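Local atomic coordinates of ulvan Lyase-PL25 (PDB entry 5UAM), a protein that degrades ulvan, the main cell-wall polysaccharide of green seaweeds of the Ulvales, acting as a polysaccharide lyase built on a beta-propeller fold. Residues A[42-47]-A[101-106]; A[363-367]-A[416-420]; A[39-43]-A[223-227]. All coordinates share one frame. Where two conformers were deposited one is given. Residues are numbered along the deposited sequence.

Contact 1: residues A[42-47]-A[101-106]; sequences QHPAGI and KPTMLI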
loop_
_atom_site.group_PDB
_atom_site.type_symbol
_atom_site.label_atom_id
_atom_site.label_comp_id
_atom_site.label_asym_id
_atom_site.label_seq_id
_atom_site.Cartn_x
_atom_site.Cartn_y
_atom_site.Cartn_z
ATOM N N GLN A 42 1.189 -0.580 1.824
ATOM C CA GLN A 42 0.944 -0.639 3.269
ATOM C C GLN A 42 0.055 0.527 3.625
ATOM O O GLN A 42 0.533 1.641 3.854
ATOM C CB GLN A 42 2.223 -0.621 4.101
ATOM C CG GLN A 42 2.996 -1.931 4.109
ATOM C CD GLN A 42 4.030 -2.060 3.005
ATOM O OE1 GLN A 42 4.307 -1.124 2.229
ATOM N NE2 GLN A 42 4.630 -3.234 2.941
ATOM N N HIS A 43 -1.248 0.271 3.688
ATOM C CA HIS A 43 -2.198 1.351 3.871
ATOM C C HIS A 43 -3.366 0.877 4.729
ATOM O O HIS A 43 -3.725 -0.309 4.712
ATOM C CB HIS A 43 -2.724 1.843 2.515
ATOM C CG HIS A 43 -3.653 0.882 1.861
ATOM N ND1 HIS A 43 -5.021 1.023 1.906
ATOM C CD2 HIS A 43 -3.417 -0.294 1.237
ATOM C CE1 HIS A 43 -5.588 -0.005 1.295
ATOM N NE2 HIS A 43 -4.637 -0.825 0.893
ATOM N N PRO A 44 -3.996 1.792 5.471
ATOM C CA PRO A 44 -3.574 3.193 5.631
ATOM C C PRO A 44 -2.254 3.346 6.355
ATOM O O PRO A 44 -1.971 2.617 7.316
ATOM C CB PRO A 44 -4.682 3.794 6.516
ATOM C CG PRO A 44 -5.804 2.842 6.506
ATOM C CD PRO A 44 -5.212 1.486 6.224
ATOM N N ALA A 45 -1.434 4.288 5.893
ATOM C CA ALA A 45 -0.306 4.729 6.685
ATOM C C ALA A 45 -0.708 5.806 7.681
ATOM O O ALA A 45 -0.036 5.978 8.704
ATOM C CB ALA A 45 0.820 5.249 5.777
ATOM N N GLY A 46 -1.778 6.539 7.396
ATOM C CA GLY A 46 -2.285 7.544 8.304
ATOM C C GLY A 46 -3.792 7.604 8.200
ATOM O O GLY A 46 -4.388 7.194 7.198
ATOM N N ILE A 47 -4.401 8.162 9.250
ATOM C CA ILE A 47 -5.850 8.204 9.425
ATOM C C ILE A 47 -6.199 9.512 10.109
ATOM O O ILE A 47 -5.562 9.889 11.097
ATOM C CB ILE A 47 -6.356 7.045 10.305
ATOM C CG1 ILE A 47 -5.961 5.705 9.684
ATOM C CG2 ILE A 47 -7.855 7.178 10.533
ATOM C CD1 ILE A 47 -6.351 4.494 10.522
ATOM N N LYS A 101 7.012 -2.104 6.994
ATOM C CA LYS A 101 6.604 -0.758 7.368
ATOM C C LYS A 101 5.132 -0.794 7.783
ATOM O O LYS A 101 4.385 -1.679 7.351
ATOM C CB LYS A 101 6.856 0.217 6.215
ATOM C CG LYS A 101 5.928 0.001 5.031
ATOM C CD LYS A 101 6.193 0.972 3.888
ATOM C CE LYS A 101 7.404 0.647 3.036
ATOM N NZ LYS A 101 7.224 -0.631 2.268
ATOM N N PRO A 102 4.691 0.126 8.642
ATOM C CA PRO A 102 3.423 -0.071 9.354
ATOM C C PRO A 102 2.178 0.288 8.555
ATOM O O PRO A 102 2.166 1.172 7.695
ATOM C CB PRO A 102 3.545 0.872 10.557
ATOM C CG PRO A 102 4.479 1.941 10.073
ATOM C CD PRO A 102 5.475 1.234 9.223
ATOM N N THR A 103 1.098 -0.392 8.942
ATOM C CA THR A 103 -0.271 -0.148 8.520
ATOM C C THR A 103 -1.093 0.114 9.774
ATOM O O THR A 103 -0.951 -0.603 10.771
ATOM C CB THR A 103 -0.790 -1.393 7.815
ATOM O OG1 THR A 103 -0.013 -1.551 6.626
ATOM C CG2 THR A 103 -2.247 -1.287 7.493
ATOM N N MET A 104 -1.948 1.135 9.731
ATOM C CA MET A 104 -2.694 1.613 10.893
ATOM C C MET A 104 -4.196 1.371 10.768
ATOM O O MET A 104 -4.753 1.379 9.674
ATOM C CB MET A 104 -2.484 3.133 11.037
ATOM C CG MET A 104 -3.019 3.723 12.305
ATOM S SD MET A 104 -2.906 5.550 12.213
ATOM C CE MET A 104 -1.143 5.752 12.085
ATOM N N LEU A 105 -4.861 1.186 11.917
ATOM C CA LEU A 105 -6.313 1.131 12.006
ATOM C C LEU A 105 -6.744 1.631 13.382
ATOM O O LEU A 105 -6.139 1.256 14.392
ATOM C CB LEU A 105 -6.806 -0.311 11.773
ATOM C CG LEU A 105 -8.316 -0.536 11.778
ATOM C CD1 LEU A 105 -8.675 -1.644 10.813
ATOM C CD2 LEU A 105 -8.822 -0.891 13.183
ATOM N N ILE A 106 -7.810 2.425 13.436
ATOM C CA ILE A 106 -8.395 2.864 14.710
ATOM C C ILE A 106 -9.695 2.096 14.917
ATOM O O ILE A 106 -10.597 2.169 14.073
ATOM C CB ILE A 106 -8.649 4.381 14.755
ATOM C CG1 ILE A 106 -7.356 5.131 14.481
ATOM C CG2 ILE A 106 -9.283 4.768 16.109
ATOM C CD1 ILE A 106 -7.528 6.657 14.439
#
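Polar contacts dominate the 42-44 end of this pairing. Lys-101 NZ donates to Gln-42 OE1 at 3.0 Å and also to the carbonyl of Asn-98; these two bonds probably help to hold the long, curled lysine, a probable substrate-binding residue, beside the active site, where Gln-42 touches Tyr-164, the likely proton acceptor. A single backbone bond joins the segments, Met-104 N to Pro-44 O at 2.8 Å and nearly straight (167°), and the same carbonyl receives a CA-H...O contact from Thr-103 CA at 3.5 Å. The cis peptide before Pro-44 bends the backbone sharply just ahead of this acceptor. Apolar contacts take over further along. The two methyl-bearing arms of Ile-47 let it meet both Met-104, CD1 to CG at 3.9 Å, and Ile-106, CG2 to CD1 at 4.0 Å, while the unbranched, flexible Met-104 can reach back until its CE lies 3.6 Å from Ala-45 O. Strands 46-49 and 103-106 are the innermost of two successive propeller blades: backbone hydrogen bonds pair Ile-47 with Tyr-54 and Leu-105 with His-113, and the side chain of Met-104 packs between strands 52-58 and 112-116, on Tyr-54 and Ser-56 of one and Ile-112 and Ile-114 of the other.

Contact 2: residues A[363-367]-A[416-420]; sequences GDFMV and SAFIK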
loop_
_atom_site.group_PDB
_atom_site.type_symbol
_atom_site.label_atom_id
_atom_site.label_comp_id
_atom_site.label_asym_id
_atom_site.label_seq_id
_atom_site.Cartn_x
_atom_site.Cartn_y
_atom_site.Cartn_z
ATOM N N GLY A 363 1.657 7.105 -7.654
ATOM C CA GLY A 363 0.694 8.068 -7.157
ATOM C C GLY A 363 -0.596 7.386 -6.771
ATOM O O GLY A 363 -0.918 6.315 -7.272
ATOM N N ASP A 364 -1.325 8.033 -5.881
ATOM C CA ASP A 364 -2.701 7.656 -5.565
ATOM C C ASP A 364 -3.613 8.734 -6.129
ATOM O O ASP A 364 -3.174 9.837 -6.490
ATOM C CB ASP A 364 -2.884 7.502 -4.048
ATOM C CG ASP A 364 -4.108 6.684 -3.640
ATOM O OD1 ASP A 364 -4.798 6.084 -4.503
ATOM O OD2 ASP A 364 -4.360 6.614 -2.415
ATOM N N PHE A 365 -4.905 8.424 -6.239
ATOM C CA PHE A 365 -5.816 9.339 -6.902
ATOM C C PHE A 365 -7.134 9.406 -6.156
ATOM O O PHE A 365 -7.476 8.540 -5.348
ATOM C CB PHE A 365 -6.079 8.934 -8.366
ATOM C CG PHE A 365 -6.835 7.630 -8.503
ATOM C CD1 PHE A 365 -6.177 6.416 -8.484
ATOM C CD2 PHE A 365 -8.217 7.633 -8.634
ATOM C CE1 PHE A 365 -6.912 5.225 -8.610
ATOM C CE2 PHE A 365 -8.922 6.465 -8.748
ATOM C CZ PHE A 365 -8.275 5.275 -8.745
ATOM N N MET A 366 -7.864 10.472 -6.439
ATOM C CA MET A 366 -9.234 10.677 -6.002
ATOM C C MET A 366 -10.095 10.869 -7.240
ATOM O O MET A 366 -9.651 11.481 -8.214
ATOM C CB MET A 366 -9.323 11.931 -5.139
ATOM C CG MET A 366 -8.504 11.851 -3.863
ATOM S SD MET A 366 -8.670 13.313 -2.845
ATOM C CE MET A 366 -8.415 14.611 -4.048
ATOM N N VAL A 367 -11.314 10.373 -7.194
ATOM C CA VAL A 367 -12.233 10.479 -8.314
ATOM C C VAL A 367 -13.603 10.844 -7.772
ATOM O O VAL A 367 -14.022 10.347 -6.720
ATOM C CB VAL A 367 -12.266 9.174 -9.135
ATOM C CG1 VAL A 367 -12.542 7.966 -8.244
ATOM C CG2 VAL A 367 -13.271 9.278 -10.253
ATOM N N SER A 416 2.868 7.475 0.744
ATOM C CA SER A 416 1.754 6.648 1.181
ATOM C C SER A 416 0.577 6.771 0.217
ATOM O O SER A 416 0.514 7.661 -0.632
ATOM C CB SER A 416 1.263 7.085 2.562
ATOM O OG SER A 416 0.631 8.360 2.533
ATOM N N ALA A 417 -0.389 5.885 0.401
ATOM C CA ALA A 417 -1.715 6.120 -0.142
ATOM C C ALA A 417 -2.335 7.325 0.560
ATOM O O ALA A 417 -1.884 7.755 1.632
ATOM C CB ALA A 417 -2.601 4.891 0.070
ATOM N N PHE A 418 -3.387 7.882 -0.031
ATOM C CA PHE A 418 -4.093 8.951 0.648
ATOM C C PHE A 418 -4.553 8.507 2.032
ATOM O O PHE A 418 -5.033 7.378 2.218
ATOM C CB PHE A 418 -5.292 9.421 -0.158
ATOM C CG PHE A 418 -4.948 10.293 -1.344
ATOM C CD1 PHE A 418 -4.284 11.491 -1.170
ATOM C CD2 PHE A 418 -5.354 9.948 -2.634
ATOM C CE1 PHE A 418 -3.997 12.296 -2.250
ATOM C CE2 PHE A 418 -5.053 10.751 -3.711
ATOM C CZ PHE A 418 -4.387 11.927 -3.516
ATOM N N ILE A 419 -4.423 9.426 2.982
ATOM C CA ILE A 419 -4.833 9.217 4.365
ATOM C C ILE A 419 -6.321 8.950 4.454
ATOM O O ILE A 419 -7.145 9.589 3.776
ATOM C CB ILE A 419 -4.418 10.461 5.157
ATOM C CG1 ILE A 419 -2.899 10.399 5.299
ATOM C CG2 ILE A 419 -5.119 10.592 6.503
ATOM C CD1 ILE A 419 -2.306 11.598 5.891
ATOM N N LYS A 420 -6.682 7.983 5.301
ATOM C CA LYS A 420 -8.080 7.640 5.492
ATOM C C LYS A 420 -8.839 8.825 6.068
ATOM O O LYS A 420 -8.450 9.396 7.084
ATOM C CB LYS A 420 -8.223 6.421 6.416
ATOM C CG LYS A 420 -9.688 6.071 6.776
ATOM C CD LYS A 420 -9.799 4.857 7.664
ATOM C CE LYS A 420 -11.216 4.688 8.208
ATOM N NZ LYS A 420 -12.216 4.548 7.123
HETATM O O HOH W 1 -6.241 5.845 -0.639
#
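In the conformer given, Met-366 sets its sulfur over the face of the Phe-418 ring, SD 4.6 Å from the centroid and only 12° off the normal. This Met-aromatic contact links two adjacent blades of a seven-bladed beta-propeller: strand 362-367 is the innermost of one, and 416-420 follows strand 412-415, the innermost of the next. The long unbranched side chain reaches over the ring, and its polarisable sulfur suits an aromatic face. Phe-418 is the most covered residue here; its CE2 lies 3.6 Å from Met-366 CG, an apolar contact, and 3.4 Å from the backbone Phe-365 N, and the ring packs on Leu-376 and Met-428. No backbone bond joins the segments, but the carboxylate of Asp-364 reaches across, OD2 accepting from Phe-418 N at 2.9 Å. OD1 is held by His-310 and Ser-308 of strand 303-311, so this buried acid ties in a third blade. A water donates to Asp-364 OD2 at 2.7 Å and, weakly, to Phe-418 O at 3.5 Å.

Contact 3: residues A[39-43]-A[223-227]; sequences AIVQH and AWAGK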
loop_
_atom_site.group_PDB
_atom_site.type_symbol
_atom_site.label_atom_id
_atom_site.label_comp_id
_atom_site.label_asym_id
_atom_site.label_seq_id
_atom_site.Cartn_x
_atom_site.Cartn_y
_atom_site.Cartn_z
ATOM N N ALA A 39 4.910 3.322 1.579
ATOM C CA ALA A 39 4.545 2.811 0.258
ATOM C C ALA A 39 3.029 2.774 0.161
ATOM O O ALA A 39 2.343 2.658 1.171
ATOM C CB ALA A 39 5.087 1.406 0.010
ATOM N N ILE A 40 2.518 2.787 -1.065
ATOM C CA ILE A 40 1.073 2.777 -1.269
ATOM C C ILE A 40 0.464 1.463 -0.812
ATOM O O ILE A 40 -0.691 1.448 -0.370
ATOM C CB ILE A 40 0.780 3.122 -2.739
ATOM C CG1 ILE A 40 0.969 4.640 -2.932
ATOM C CG2 ILE A 40 -0.630 2.712 -3.146
ATOM C CD1 ILE A 40 1.041 5.083 -4.347
ATOM N N VAL A 41 1.203 0.350 -0.872
ATOM C CA VAL A 41 0.590 -0.943 -0.549
ATOM C C VAL A 41 0.324 -1.103 0.952
ATOM O O VAL A 41 -0.668 -1.743 1.334
ATOM C CB VAL A 41 1.391 -2.107 -1.135
ATOM C CG1 VAL A 41 2.720 -2.274 -0.473
ATOM C CG2 VAL A 41 0.553 -3.404 -1.041
ATOM N N GLN A 42 1.189 -0.580 1.824
ATOM C CA GLN A 42 0.944 -0.639 3.269
ATOM C C GLN A 42 0.055 0.527 3.625
ATOM O O GLN A 42 0.533 1.641 3.854
ATOM C CB GLN A 42 2.223 -0.621 4.101
ATOM C CG GLN A 42 2.996 -1.931 4.109
ATOM C CD GLN A 42 4.030 -2.060 3.005
ATOM O OE1 GLN A 42 4.307 -1.124 2.229
ATOM N NE2 GLN A 42 4.630 -3.234 2.941
ATOM N N HIS A 43 -1.248 0.271 3.688
ATOM C CA HIS A 43 -2.198 1.351 3.871
ATOM C C HIS A 43 -3.366 0.877 4.729
ATOM O O HIS A 43 -3.725 -0.309 4.712
ATOM C CB HIS A 43 -2.724 1.843 2.515
ATOM C CG HIS A 43 -3.653 0.882 1.861
ATOM N ND1 HIS A 43 -5.021 1.023 1.906
ATOM C CD2 HIS A 43 -3.417 -0.294 1.237
ATOM C CE1 HIS A 43 -5.588 -0.005 1.295
ATOM N NE2 HIS A 43 -4.637 -0.825 0.893
ATOM N N ALA A 223 -1.910 -7.674 -4.515
ATOM C CA ALA A 223 -3.250 -7.108 -4.409
ATOM C C ALA A 223 -3.238 -5.833 -3.579
ATOM O O ALA A 223 -2.386 -5.635 -2.715
ATOM C CB ALA A 223 -4.216 -8.118 -3.759
ATOM N N TRP A 224 -4.213 -4.974 -3.853
ATOM C CA TRP A 224 -4.495 -3.777 -3.081
ATOM C C TRP A 224 -5.986 -3.769 -2.789
ATOM O O TRP A 224 -6.815 -3.735 -3.717
ATOM C CB TRP A 224 -4.097 -2.523 -3.850
ATOM C CG TRP A 224 -4.005 -1.255 -3.049
ATOM C CD1 TRP A 224 -2.873 -0.720 -2.496
ATOM C CD2 TRP A 224 -5.071 -0.356 -2.715
ATOM N NE1 TRP A 224 -3.161 0.458 -1.863
ATOM C CE2 TRP A 224 -4.507 0.704 -1.985
ATOM C CE3 TRP A 224 -6.446 -0.333 -2.977
ATOM C CZ2 TRP A 224 -5.270 1.760 -1.502
ATOM C CZ3 TRP A 224 -7.188 0.725 -2.489
ATOM C CH2 TRP A 224 -6.612 1.736 -1.773
ATOM N N ALA A 225 -6.321 -3.819 -1.505
ATOM C CA ALA A 225 -7.697 -3.845 -1.047
ATOM C C ALA A 225 -8.047 -2.536 -0.377
ATOM O O ALA A 225 -7.279 -2.019 0.441
ATOM C CB ALA A 225 -7.899 -4.977 -0.043
ATOM N N GLY A 226 -9.226 -1.999 -0.690
ATOM C CA GLY A 226 -9.697 -0.776 -0.081
ATOM C C GLY A 226 -11.203 -0.787 0.061
ATOM O O GLY A 226 -11.883 -1.691 -0.423
ATOM N N LYS A 227 -11.722 0.237 0.724
ATOM C CA LYS A 227 -13.163 0.376 0.861
ATOM C C LYS A 227 -13.816 0.636 -0.480
ATOM O O LYS A 227 -13.290 1.359 -1.335
ATOM C CB LYS A 227 -13.478 1.547 1.769
ATOM C CG LYS A 227 -13.498 1.174 3.208
ATOM C CD LYS A 227 -14.824 0.538 3.572
ATOM C CE LYS A 227 -15.027 0.553 5.070
ATOM N NZ LYS A 227 -15.113 1.929 5.623
#
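Beyond Ala-39, which leans on Lys-101, the chain turns at Ile-40 and Val-41, both with helix-like backbone angles. The turn leaves the carbonyl of Ile-40 facing the indole of Trp-224, whose NE1 donates to Ile-40 O at 3.1 Å, in the ring plane; tryptophan can thus satisfy a buried carbonyl while offering a broad apolar surface. Ile-40 CG2 lies 4.2 Å from Trp-224 CD1, although the end of the isoleucine leads away. Val-41 sets its CA 4.0 Å from Trp-224 CD1 and CG2 4.1 Å from Ala-223 O, and its side chain meets Tyr-164, the likely proton acceptor. In the beta-propeller this loop, running from the outermost strand of one blade to the innermost strand of the next, passes through the middle of the ring of blades, reaching inner strand 217-227 of a blade remote in sequence. The CA-to-CB bond of Gln-42 points away from that strand, and its OE1 accepts a hydrogen bond from Lys-101 NZ. His-43 turns back and lays its imidazole on the five-membered ring of Trp-224 in an offset stack, centroids 3.9 Å apart and planes at 8°. Its NE2 is hydrogen-bonded to Gln-166 OE1, which also accepts from Ala-225 N, while Gln-166 NE2 donates to Ala-223 O. Past the stack comes Gly-226, where a CB would come within 2.6 Å of Trp-224 CZ3.

All three are buried, but contact 3 lies closest to the middle, its centre about 3 Å from that of the chain, against about 9 Å for contact 1 and 10 Å for contact 2. Contacts 1 and 3 use opposite faces of one chain segment: Gln-42 serves contact 1 and His-43 mainly contact 3. Contact 2 involves neither, yet Gly-46 O and Lys-420 N, 3.1 Å apart, probably hydrogen-bond it to contact 1. Chemistry follows place: aromatic stacking at the centre; in contact 1 a lysine-glutamine bond and one backbone bond from the loop, then aliphatic packing where the inner strands begin; in contact 2 a buried carboxylate beside the sulfur-aromatic pair of the partly exposed Met-366 and Phe-418.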